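Local coordinates for putative cell invasion protein with MAC/Perforin domain (Bacteroides thetaiotaomicron VPI-5482, PDB 3KK7) that is of unestablished function but belongs to the membrane-attack complex/perforin family, whose members commonly form pores in membranes, and may act in cell invasion, at residues Leu291-Lys296 with Tyr311-Tyr316. Sequence-based numbering, arbitrary orientation.
Sequences LSYSIK and YDITNY
An antiparallel edge pairing in the bent sheet of the MACPF domain joins the long strand 288-298 to the short strand 311-312, which then turns out of the sheet. Tyr293 and Tyr311 form a hydrogen-bonded pair, Tyr293 N reaching Tyr311 O at 2.8 Å and Tyr311 N returning to Tyr293 O; beyond them Ile313 N meets Leu291 O almost straight (174°). Asp312 suits the exit from the strand: its OD1 takes Thr314 N at 2.7 Å in an Asx turn and also Thr314 OG1, while the backbone Asp312 O accepts from Asn315 N and Tyr316 N. Tyr293, with CG in the crowded position between N and carbonyl carbon (chi1 74°), is long enough to bring its hydroxyl to the next turn of chain: Tyr293 OH gives Tyr316 O, at the ring's edge, a 2.5 Å hydrogen bond from above the carbonyl plane. Buried Ile313 suits an apolar site beside Leu291; its side chain crosses that of Tyr293 at about a right angle, Ile313 CD1 lying 3.3 Å from Tyr293 CD1. A leucine at Tyr293 would lose the phenol's hydrogen bond and would probably loosen the strand's hold on the Tyr316 backbone. On its other edge strand 288-298 pairs with 220-230, whose Phe226, with Ile284 of helix 278-285, packs on Leu291 and Ile313.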
loop_
_atom_site.group_PDB
_atom_site.type_symbol
_atom_site.label_atom_id
_atom_site.label_comp_id
_atom_site.label_asym_id
_atom_site.label_seq_id
_atom_site.Cartn_x
_atom_site.Cartn_y
_atom_site.Cartn_z
ATOM N N LEU A 291 10.464 -21.845 27.477
ATOM C CA LEU A 291 9.466 -21.581 26.431
ATOM C C LEU A 291 8.361 -20.751 27.033
ATOM O O LEU A 291 7.673 -21.206 27.920
ATOM C CB LEU A 291 8.866 -22.866 25.869
ATOM C CG LEU A 291 7.863 -22.661 24.720
ATOM C CD1 LEU A 291 8.500 -21.973 23.514
ATOM C CD2 LEU A 291 7.311 -24.000 24.336
ATOM N N SER A 292 8.195 -19.541 26.519
ATOM C CA SER A 292 7.228 -18.595 27.043
ATOM C C SER A 292 6.196 -18.299 25.993
ATOM O O SER A 292 6.441 -18.562 24.817
ATOM C CB SER A 292 7.920 -17.317 27.452
ATOM O OG SER A 292 8.625 -17.553 28.652
ATOM N N TYR A 293 5.038 -17.779 26.415
ATOM C CA TYR A 293 3.944 -17.459 25.468
ATOM C C TYR A 293 3.128 -16.258 25.856
ATOM O O TYR A 293 3.130 -15.850 26.999
ATOM C CB TYR A 293 2.987 -18.630 25.332
ATOM C CG TYR A 293 2.038 -18.860 26.523
ATOM C CD1 TYR A 293 2.470 -19.528 27.666
ATOM C CD2 TYR A 293 0.689 -18.481 26.466
ATOM C CE1 TYR A 293 1.610 -19.781 28.729
ATOM C CE2 TYR A 293 -0.189 -18.722 27.560
ATOM C CZ TYR A 293 0.283 -19.376 28.671
ATOM O OH TYR A 293 -0.526 -19.623 29.744
ATOM N N SER A 294 2.418 -15.709 24.887
ATOM C CA SER A 294 1.481 -14.654 25.135
ATOM C C SER A 294 0.286 -14.907 24.243
ATOM O O SER A 294 0.448 -15.262 23.089
ATOM C CB SER A 294 2.119 -13.296 24.832
ATOM O OG SER A 294 1.170 -12.238 24.843
ATOM N N ILE A 295 -0.918 -14.756 24.777
ATOM C CA ILE A 295 -2.099 -14.919 23.958
ATOM C C ILE A 295 -2.907 -13.634 23.856
ATOM O O ILE A 295 -2.700 -12.682 24.621
ATOM C CB ILE A 295 -2.984 -16.041 24.448
ATOM C CG1 ILE A 295 -3.510 -15.757 25.844
ATOM C CG2 ILE A 295 -2.243 -17.334 24.417
ATOM C CD1 ILE A 295 -4.875 -16.377 26.026
ATOM N N LYS A 296 -3.791 -13.627 22.872
ATOM C CA LYS A 296 -4.725 -12.540 22.628
ATOM C C LYS A 296 -5.928 -13.147 21.959
ATOM O O LYS A 296 -5.766 -13.937 21.027
ATOM C CB LYS A 296 -4.141 -11.466 21.699
ATOM C CG LYS A 296 -5.081 -10.220 21.570
ATOM C CD LYS A 296 -4.460 -9.001 20.840
ATOM C CE LYS A 296 -4.400 -9.153 19.331
ATOM N NZ LYS A 296 -4.079 -7.840 18.691
ATOM N N TYR A 311 4.316 -15.538 29.703
ATOM C CA TYR A 311 4.226 -16.535 30.743
ATOM C C TYR A 311 5.027 -17.752 30.340
ATOM O O TYR A 311 5.085 -18.094 29.154
ATOM C CB TYR A 311 2.747 -16.942 30.973
ATOM C CG TYR A 311 1.857 -15.800 31.417
ATOM C CD1 TYR A 311 2.132 -15.102 32.589
ATOM C CD2 TYR A 311 0.744 -15.408 30.664
ATOM C CE1 TYR A 311 1.328 -14.044 33.005
ATOM C CE2 TYR A 311 -0.075 -14.351 31.075
ATOM C CZ TYR A 311 0.229 -13.677 32.249
ATOM O OH TYR A 311 -0.546 -12.623 32.689
ATOM N N ASP A 312 5.643 -18.395 31.332
ATOM C CA ASP A 312 6.300 -19.675 31.114
ATOM C C ASP A 312 5.210 -20.750 30.919
ATOM O O ASP A 312 4.327 -20.940 31.788
ATOM C CB ASP A 312 7.227 -20.029 32.281
ATOM C CG ASP A 312 7.882 -21.392 32.117
ATOM O OD1 ASP A 312 7.138 -22.393 32.023
ATOM O OD2 ASP A 312 9.140 -21.466 32.099
ATOM N N ILE A 313 5.308 -21.460 29.791
ATOM C CA ILE A 313 4.299 -22.430 29.355
ATOM C C ILE A 313 4.008 -23.526 30.385
ATOM O O ILE A 313 2.864 -23.995 30.492
ATOM C CB ILE A 313 4.701 -23.061 27.987
ATOM C CG1 ILE A 313 3.492 -23.688 27.282
ATOM C CG2 ILE A 313 5.837 -24.058 28.161
ATOM C CD1 ILE A 313 2.462 -22.704 26.812
ATOM N N THR A 314 5.022 -23.912 31.151
ATOM C CA THR A 314 4.865 -24.951 32.155
ATOM C C THR A 314 4.394 -24.414 33.519
ATOM O O THR A 314 4.053 -25.193 34.395
ATOM C CB THR A 314 6.190 -25.646 32.404
ATOM O OG1 THR A 314 7.074 -24.746 33.085
ATOM C CG2 THR A 314 6.830 -26.077 31.101
ATOM N N ASN A 315 4.404 -23.098 33.710
ATOM C CA ASN A 315 4.063 -22.507 34.995
ATOM C C ASN A 315 2.660 -21.939 35.018
ATOM O O ASN A 315 1.989 -21.996 36.046
ATOM C CB ASN A 315 5.056 -21.401 35.349
ATOM C CG ASN A 315 4.913 -20.916 36.801
ATOM O OD1 ASN A 315 4.949 -21.716 37.768
ATOM N ND2 ASN A 315 4.798 -19.590 36.959
ATOM N N TYR A 316 2.200 -21.375 33.904
ATOM C CA TYR A 316 0.914 -20.718 33.933
ATOM C C TYR A 316 0.022 -21.121 32.780
ATOM O O TYR A 316 0.396 -21.021 31.610
ATOM C CB TYR A 316 1.103 -19.210 33.994
ATOM C CG TYR A 316 -0.184 -18.462 34.227
ATOM C CD1 TYR A 316 -0.873 -18.577 35.455
ATOM C CD2 TYR A 316 -0.726 -17.644 33.235
ATOM C CE1 TYR A 316 -2.066 -17.887 35.684
ATOM C CE2 TYR A 316 -1.922 -16.969 33.441
ATOM C CZ TYR A 316 -2.588 -17.092 34.670
ATOM O OH TYR A 316 -3.770 -16.424 34.873
#